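Local coordinates for protein acyl-CoA dehydrogenase (Mycobacterium thermoresistibile, PDB 3NF4) that probably oxidises acyl-CoA thioesters to enoyl-CoA, using bound flavin-adenine dinucleotide as electron acceptor, at residues A256-L261 with L329-A334; A298-A303 with M336-D341; Q18-L23 with Y77-Q82. All coordinates share one frame; numbering follows the deposited sequence.

Contact 1: residues A256-L261 with L329-A334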
loop_
_atom_site.group_PDB
_atom_site.type_symbol
_atom_site.label_atom_id
_atom_site.label_comp_id
_atom_site.label_asym_id
_atom_site.label_seq_id
_atom_site.Cartn_x
_atom_site.Cartn_y
_atom_site.Cartn_z
ATOM N N ALA A 256 -18.484 8.780 9.524
ATOM C CA ALA A 256 -18.278 9.981 10.366
ATOM C C ALA A 256 -17.595 9.633 11.687
ATOM O O ALA A 256 -16.716 10.387 12.134
ATOM C CB ALA A 256 -19.590 10.709 10.636
ATOM N N VAL A 257 -17.998 8.506 12.302
ATOM C CA VAL A 257 -17.375 8.034 13.542
ATOM C C VAL A 257 -15.890 7.713 13.346
ATOM O O VAL A 257 -15.074 8.062 14.191
ATOM C CB VAL A 257 -18.143 6.805 14.164
ATOM C CG1 VAL A 257 -17.380 6.210 15.337
ATOM C CG2 VAL A 257 -19.555 7.254 14.669
ATOM N N ALA A 258 -15.536 7.036 12.247
ATOM C CA ALA A 258 -14.139 6.634 12.022
ATOM C C ALA A 258 -13.265 7.858 11.774
ATOM O O ALA A 258 -12.110 7.898 12.219
ATOM C CB ALA A 258 -14.017 5.629 10.844
ATOM N N THR A 259 -13.813 8.854 11.073
ATOM C CA THR A 259 -13.073 10.113 10.795
ATOM C C THR A 259 -12.716 10.843 12.114
ATOM O O THR A 259 -11.615 11.387 12.257
ATOM C CB THR A 259 -13.871 11.022 9.797
ATOM O OG1 THR A 259 -14.079 10.305 8.568
ATOM C CG2 THR A 259 -13.150 12.373 9.483
ATOM N N GLY A 260 -13.629 10.828 13.085
ATOM C CA GLY A 260 -13.417 11.582 14.342
ATOM C C GLY A 260 -12.446 10.857 15.261
ATOM O O GLY A 260 -11.694 11.496 15.983
ATOM N N LEU A 261 -12.467 9.514 15.227
ATOM C CA LEU A 261 -11.450 8.696 15.907
ATOM C C LEU A 261 -10.051 8.923 15.302
ATOM O O LEU A 261 -9.058 9.079 16.048
ATOM C CB LEU A 261 -11.801 7.190 15.822
ATOM C CG LEU A 261 -10.813 6.229 16.493
ATOM C CD1 LEU A 261 -10.597 6.508 18.032
ATOM C CD2 LEU A 261 -11.192 4.761 16.237
ATOM N N LEU A 329 -15.714 2.563 3.434
ATOM C CA LEU A 329 -14.433 1.901 3.127
ATOM C C LEU A 329 -13.226 2.824 3.334
ATOM O O LEU A 329 -12.264 2.462 4.034
ATOM C CB LEU A 329 -14.414 1.401 1.682
ATOM C CG LEU A 329 -13.063 0.868 1.178
ATOM C CD1 LEU A 329 -12.798 -0.507 1.748
ATOM C CD2 LEU A 329 -13.036 0.782 -0.316
ATOM N N THR A 330 -13.276 4.002 2.711
ATOM C CA THR A 330 -12.202 5.013 2.764
ATOM C C THR A 330 -11.938 5.473 4.199
ATOM O O THR A 330 -10.802 5.428 4.679
ATOM C CB THR A 330 -12.637 6.218 1.867
ATOM O OG1 THR A 330 -12.552 5.810 0.492
ATOM C CG2 THR A 330 -11.792 7.478 2.084
ATOM N N ALA A 331 -12.989 5.884 4.895
ATOM C CA ALA A 331 -12.861 6.416 6.249
ATOM C C ALA A 331 -12.377 5.397 7.306
ATOM O O ALA A 331 -11.643 5.774 8.250
ATOM C CB ALA A 331 -14.174 7.058 6.681
ATOM N N THR A 332 -12.756 4.125 7.152
ATOM C CA THR A 332 -12.308 3.096 8.114
ATOM C C THR A 332 -10.914 2.572 7.793
ATOM O O THR A 332 -10.115 2.321 8.704
ATOM C CB THR A 332 -13.347 1.926 8.317
ATOM O OG1 THR A 332 -13.565 1.208 7.087
ATOM C CG2 THR A 332 -14.668 2.473 8.813
ATOM N N ASP A 333 -10.579 2.416 6.513
ATOM C CA ASP A 333 -9.163 2.139 6.169
ATOM C C ASP A 333 -8.240 3.282 6.729
ATOM O O ASP A 333 -7.164 3.015 7.260
ATOM C CB ASP A 333 -8.948 1.884 4.666
ATOM C CG ASP A 333 -9.289 0.402 4.229
ATOM O OD1 ASP A 333 -9.625 -0.482 5.079
ATOM O OD2 ASP A 333 -9.227 0.108 2.994
ATOM N N ALA A 334 -8.683 4.535 6.650
ATOM C CA ALA A 334 -7.898 5.670 7.197
ATOM C C ALA A 334 -7.731 5.637 8.723
ATOM O O ALA A 334 -6.633 5.919 9.218
ATOM C CB ALA A 334 -8.486 7.043 6.755
#
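The methyl group of Ala258 lies over the carbonyl of Ala331 and the CG2 methyl of Thr332 on the facing helix. This is a helix-helix pair in the C-terminal helical bundle of the acyl-CoA dehydrogenase fold: residues 256-261 belong to helix 247-274 and residues 329-334 to helix 321-346. The two segments run in nearly the same N-to-C direction, 28° apart, and their axes come within 8.2 Å. Such close approach is possible because small residues face each other, with the CA atoms of Ala258 and Thr332 only 5.6 Å apart.

Ala258 CB rests 3.5 Å from the carbonyl oxygen of Ala331 and 3.8 Å from Thr332 CG2, so one methyl spans two successive residues of the partner. Ala331 CB points back across the interface and lies 4.4 Å from Ala258 CB. Both threonines flank this alanine pair and turn their hydroxyls to their own helices. Thr259 OG1 bonds to the carbonyl oxygen of Ala255, one turn earlier. Thr332 OG1 sits between its backbone N and carbonyl carbon (chi1 62°), a torsion that brings it to Lys328 O and sends the CG2 methyl to Ala258; Asn374 ND2 is a second partner of the same hydroxyl. The Thr332 side chain is about 12 Å from the bound FAD. Helix 289-315 closes one flank, where Ala303 packs on both Thr259 and Ala331. There the hydroxyl of Thr259 also meets the other helix directly, its OG1 3.8 Å from the methyl carbon CB of Ala331.

Contact 2: residues A298-A303 with M336-D341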
loop_
_atom_site.group_PDB
_atom_site.type_symbol
_atom_site.label_atom_id
_atom_site.label_comp_id
_atom_site.label_asym_id
_atom_site.label_seq_id
_atom_site.Cartn_x
_atom_site.Cartn_y
_atom_site.Cartn_z
ATOM N N ALA A 298 -3.300 14.122 5.514
ATOM C CA ALA A 298 -3.941 13.851 4.228
ATOM C C ALA A 298 -5.067 12.784 4.306
ATOM O O ALA A 298 -6.159 12.948 3.712
ATOM C CB ALA A 298 -2.899 13.422 3.200
ATOM N N ALA A 299 -4.812 11.713 5.057
ATOM C CA ALA A 299 -5.805 10.656 5.227
ATOM C C ALA A 299 -7.083 11.151 5.933
ATOM O O ALA A 299 -8.206 10.858 5.470
ATOM C CB ALA A 299 -5.178 9.394 5.942
ATOM N N VAL A 300 -6.931 11.891 7.036
ATOM C CA VAL A 300 -8.091 12.468 7.721
ATOM C C VAL A 300 -8.878 13.455 6.826
ATOM O O VAL A 300 -10.115 13.363 6.736
ATOM C CB VAL A 300 -7.739 13.138 9.082
ATOM C CG1 VAL A 300 -9.026 13.578 9.821
ATOM C CG2 VAL A 300 -6.912 12.195 9.995
ATOM N N ALA A 301 -8.184 14.362 6.131
ATOM C CA ALA A 301 -8.883 15.383 5.350
ATOM C C ALA A 301 -9.688 14.718 4.211
ATOM O O ALA A 301 -10.852 15.064 3.944
ATOM C CB ALA A 301 -7.880 16.445 4.791
ATOM N N THR A 302 -9.043 13.777 3.543
ATOM C CA THR A 302 -9.638 13.000 2.476
ATOM C C THR A 302 -10.897 12.199 2.939
ATOM O O THR A 302 -11.905 12.155 2.235
ATOM C CB THR A 302 -8.563 12.051 1.935
ATOM O OG1 THR A 302 -7.612 12.829 1.194
ATOM C CG2 THR A 302 -9.152 11.014 1.029
ATOM N N ALA A 303 -10.843 11.590 4.118
ATOM C CA ALA A 303 -12.005 10.865 4.648
ATOM C C ALA A 303 -13.173 11.818 4.978
ATOM O O ALA A 303 -14.329 11.504 4.686
ATOM C CB ALA A 303 -11.592 10.036 5.860
ATOM N N MET A 336 -7.697 2.970 10.679
ATOM C CA MET A 336 -6.750 1.915 11.014
ATOM C C MET A 336 -5.314 2.357 10.728
ATOM O O MET A 336 -4.417 2.129 11.546
ATOM C CB MET A 336 -7.065 0.602 10.288
ATOM C CG MET A 336 -6.272 -0.620 10.827
ATOM S SD MET A 336 -6.904 -1.072 12.472
ATOM C CE MET A 336 -5.511 -0.566 13.482
ATOM N N LYS A 337 -5.092 3.019 9.598
ATOM C CA LYS A 337 -3.733 3.510 9.270
ATOM C C LYS A 337 -3.235 4.668 10.162
ATOM O O LYS A 337 -2.070 4.673 10.560
ATOM C CB LYS A 337 -3.663 3.920 7.788
ATOM C CG LYS A 337 -2.292 4.334 7.291
ATOM C CD LYS A 337 -2.410 5.333 6.115
ATOM C CE LYS A 337 -1.023 5.907 5.688
ATOM N NZ LYS A 337 -1.024 6.439 4.272
ATOM N N VAL A 338 -4.097 5.652 10.446
ATOM C CA VAL A 338 -3.723 6.813 11.285
ATOM C C VAL A 338 -3.498 6.425 12.761
ATOM O O VAL A 338 -2.567 6.915 13.392
ATOM C CB VAL A 338 -4.779 7.955 11.166
ATOM C CG1 VAL A 338 -4.578 9.032 12.181
ATOM C CG2 VAL A 338 -4.814 8.549 9.697
ATOM N N THR A 339 -4.325 5.534 13.312
ATOM C CA THR A 339 -4.167 5.164 14.730
ATOM C C THR A 339 -2.888 4.341 14.941
ATOM O O THR A 339 -2.209 4.511 15.977
ATOM C CB THR A 339 -5.378 4.386 15.278
ATOM O OG1 THR A 339 -5.698 3.303 14.391
ATOM C CG2 THR A 339 -6.614 5.280 15.448
ATOM N N THR A 340 -2.578 3.458 13.969
ATOM C CA THR A 340 -1.361 2.640 13.945
ATOM C C THR A 340 -0.049 3.461 13.838
ATOM O O THR A 340 0.946 3.151 14.506
ATOM C CB THR A 340 -1.386 1.597 12.770
ATOM O OG1 THR A 340 -2.443 0.649 13.006
ATOM C CG2 THR A 340 -0.035 0.842 12.658
ATOM N N ASP A 341 -0.058 4.471 12.972
ATOM C CA ASP A 341 1.037 5.448 12.872
ATOM C C ASP A 341 1.103 6.447 14.068
ATOM O O ASP A 341 2.171 6.973 14.366
ATOM C CB ASP A 341 0.914 6.230 11.546
ATOM C CG ASP A 341 1.238 5.372 10.304
ATOM O OD1 ASP A 341 1.913 4.323 10.407
ATOM O OD2 ASP A 341 0.801 5.742 9.203
#
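Where Ala299 and Val338 meet, no flat side chain takes part; the nearest flat group to describe is a peptide carbonyl within the helix, that of Ala298. Two donors from Thr302 reach its oxygen from opposite faces of the carbonyl plane: the backbone N at 3.0 Å from Ala298 O, and the hydroxyl OG1 at 2.9 Å from the same oxygen. The hydroxyl is tilted 32° from that plane. On the partner helix Thr340 OG1 also donates to the carbonyl four residues back, Met336 O, over 2.9 Å and lying nearer the plane of that carbonyl, so both threonines spend their hydroxyls inside their own helices.

Between the helices only methyl groups touch. In Val338 a chi1 of 169° puts CG2 anti to the carbonyl carbon and beside the backbone N, and this branch lies 3.9 Å from Ala299 CB and 4.2 Å from Val300 CG2. One branch thus covers two consecutive residues. These segments lie on helices 289-315 and 321-346, adjacent members of the C-terminal helical bundle of the acyl-CoA dehydrogenase fold, here 7.5 Å apart between the CA atoms of Ala299 and Val338. Val300 also packs on Ala262 and Gln263 of helix 247-274, while Met296 lies against Val338. The outer sides of both helices meet other chains of the tetramer: Thr302 packs on Thr302 of a second subunit, and the carbonyl oxygen of Thr340 accepts a hydrogen bond from Lys365 NZ of a third.

Contact 3: residues Q18-L23 with Y77-Q82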
loop_
_atom_site.group_PDB
_atom_site.type_symbol
_atom_site.label_atom_id
_atom_site.label_comp_id
_atom_site.label_asym_id
_atom_site.label_seq_id
_atom_site.Cartn_x
_atom_site.Cartn_y
_atom_site.Cartn_z
ATOM N N GLN A 18 -24.847 30.260 9.989
ATOM C CA GLN A 18 -24.355 30.635 11.312
ATOM C C GLN A 18 -24.991 29.763 12.394
ATOM O O GLN A 18 -24.367 29.490 13.421
ATOM C CB GLN A 18 -24.582 32.137 11.594
ATOM C CG GLN A 18 -23.989 32.682 12.931
ATOM C CD GLN A 18 -22.516 32.280 13.167
ATOM O OE1 GLN A 18 -21.655 32.435 12.286
ATOM N NE2 GLN A 18 -22.230 31.761 14.361
ATOM N N GLU A 19 -26.226 29.327 12.148
ATOM C CA GLU A 19 -26.977 28.504 13.105
ATOM C C GLU A 19 -26.262 27.163 13.317
ATOM O O GLU A 19 -26.092 26.714 14.456
ATOM C CB GLU A 19 -28.420 28.282 12.617
ATOM N N ALA A 20 -25.828 26.556 12.206
ATOM C CA ALA A 20 -25.101 25.296 12.237
ATOM C C ALA A 20 -23.776 25.441 12.991
ATOM O O ALA A 20 -23.416 24.557 13.762
ATOM C CB ALA A 20 -24.898 24.745 10.822
ATOM N N ALA A 21 -23.091 26.573 12.805
ATOM C CA ALA A 21 -21.832 26.852 13.497
ATOM C C ALA A 21 -21.979 26.856 15.014
ATOM O O ALA A 21 -21.094 26.343 15.732
ATOM C CB ALA A 21 -21.220 28.167 13.024
ATOM N N GLU A 22 -23.086 27.427 15.502
ATOM C CA GLU A 22 -23.382 27.456 16.937
ATOM C C GLU A 22 -23.759 26.066 17.484
ATOM O O GLU A 22 -23.479 25.754 18.643
ATOM C CB GLU A 22 -24.484 28.491 17.255
ATOM N N LEU A 23 -24.391 25.241 16.652
ATOM C CA LEU A 23 -24.753 23.873 17.048
ATOM C C LEU A 23 -23.490 23.019 17.220
ATOM O O LEU A 23 -23.402 22.184 18.119
ATOM C CB LEU A 23 -25.716 23.237 16.031
ATOM C CG LEU A 23 -26.047 21.743 16.195
ATOM C CD1 LEU A 23 -26.843 21.496 17.503
ATOM C CD2 LEU A 23 -26.776 21.184 15.000
ATOM N N TYR A 77 -27.917 16.131 6.739
ATOM C CA TYR A 77 -26.786 15.243 7.006
ATOM C C TYR A 77 -25.422 15.942 7.038
ATOM O O TYR A 77 -24.577 15.611 7.863
ATOM C CB TYR A 77 -26.818 14.034 6.061
ATOM C CG TYR A 77 -27.412 12.801 6.728
ATOM C CD1 TYR A 77 -28.681 12.840 7.344
ATOM C CD2 TYR A 77 -26.695 11.602 6.777
ATOM C CE1 TYR A 77 -29.219 11.686 7.985
ATOM C CE2 TYR A 77 -27.221 10.447 7.411
ATOM C CZ TYR A 77 -28.473 10.496 8.006
ATOM O OH TYR A 77 -28.957 9.353 8.618
ATOM N N GLU A 78 -25.252 16.946 6.181
ATOM C CA GLU A 78 -24.069 17.816 6.164
ATOM C C GLU A 78 -23.791 18.459 7.536
ATOM O O GLU A 78 -22.637 18.781 7.839
ATOM C CB GLU A 78 -24.230 18.859 5.044
ATOM C CG GLU A 78 -23.100 19.861 4.821
ATOM C CD GLU A 78 -23.378 20.874 3.657
ATOM O OE1 GLU A 78 -24.553 21.183 3.319
ATOM O OE2 GLU A 78 -22.394 21.373 3.070
ATOM N N VAL A 79 -24.826 18.624 8.370
ATOM C CA VAL A 79 -24.643 19.110 9.742
ATOM C C VAL A 79 -24.681 17.955 10.755
ATOM O O VAL A 79 -23.786 17.846 11.610
ATOM C CB VAL A 79 -25.671 20.247 10.151
ATOM C CG1 VAL A 79 -25.412 20.734 11.551
ATOM C CG2 VAL A 79 -25.596 21.411 9.218
ATOM N N TYR A 80 -25.692 17.087 10.664
ATOM C CA TYR A 80 -25.771 15.938 11.581
ATOM C C TYR A 80 -24.461 15.129 11.665
ATOM O O TYR A 80 -23.966 14.873 12.768
ATOM C CB TYR A 80 -26.964 15.026 11.239
ATOM C CG TYR A 80 -26.900 13.646 11.841
ATOM C CD1 TYR A 80 -26.819 13.472 13.219
ATOM C CD2 TYR A 80 -26.937 12.502 11.031
ATOM C CE1 TYR A 80 -26.772 12.189 13.787
ATOM C CE2 TYR A 80 -26.883 11.222 11.580
ATOM C CZ TYR A 80 -26.816 11.077 12.965
ATOM O OH TYR A 80 -26.770 9.835 13.543
ATOM N N LEU A 81 -23.892 14.762 10.512
ATOM C CA LEU A 81 -22.704 13.906 10.478
ATOM C C LEU A 81 -21.469 14.524 11.131
ATOM O O LEU A 81 -20.652 13.791 11.735
ATOM C CB LEU A 81 -22.377 13.455 9.046
ATOM C CG LEU A 81 -23.377 12.488 8.395
ATOM C CD1 LEU A 81 -23.021 12.176 6.952
ATOM C CD2 LEU A 81 -23.516 11.198 9.226
ATOM N N GLN A 82 -21.344 15.858 11.019
ATOM C CA GLN A 82 -20.204 16.595 11.588
ATOM C C GLN A 82 -20.344 16.774 13.126
ATOM O O GLN A 82 -19.341 16.908 13.849
ATOM C CB GLN A 82 -19.958 17.943 10.838
ATOM C CG GLN A 82 -19.596 17.817 9.332
ATOM C CD GLN A 82 -19.078 19.117 8.669
ATOM O OE1 GLN A 82 -17.981 19.610 8.976
ATOM N NE2 GLN A 82 -19.848 19.641 7.728
#
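Ala20 and Val79 mark the nearest approach of two helix beginnings, the first turns of helices 18-35 and 77-88, with their CA atoms 6.7 Å apart. The turn carrying Val79 is irregular: phi of this residue is -101°, and Gln82 N makes only a weak bond to Val79 O. The carbonyl of Glu78 is instead taken by the side chain of Gln82, whose NE2 donates to Glu78 O at 2.9 Å, nearly head-on to the carbonyl.

The contact itself is a small apolar cluster in which Val79 offers both branches. Its CG2 lies 3.8 Å from Ala20 CB. CG1, placed anti to the backbone N (chi1 -178°), meets Leu23 CD2 at 3.7 Å and also borders the alanine methyl. Pro16 adds cover to Val79.

This pairing belongs to the helical N-terminal domain of the acyl-CoA dehydrogenase fold. Asp315 at the end of helix 289-315 accepts hydrogen bonds from the backbone N of Tyr77 and Glu78. Leu81 packs on Tyr307 and Ala311 of that helix and on Leu252 of helix 247-274, placing helix 77-88 between helix 18-35 and the C-terminal bundle.

In the fold
Contact 3 comes first along the chain and closes within the N-terminal domain before the other two open in the C-terminal one. Contacts 1 and 2 interlace: their segments alternate, both use helix 321-346, and their centres are about 8 Å apart. Ala303 joins them, with its CB 3.7 Å from Thr259 OG1. Together they tie helices 247-274, 289-315 and 321-346 into one bundle that also meets other subunits of the tetramer. Contact 3 lies about 19 Å from contact 1 and about 23 Å from contact 2, centre to centre, yet it touches contact 1 through Ala256 CB and Leu81 O, 3.4 Å apart, so the two helical domains pack directly together.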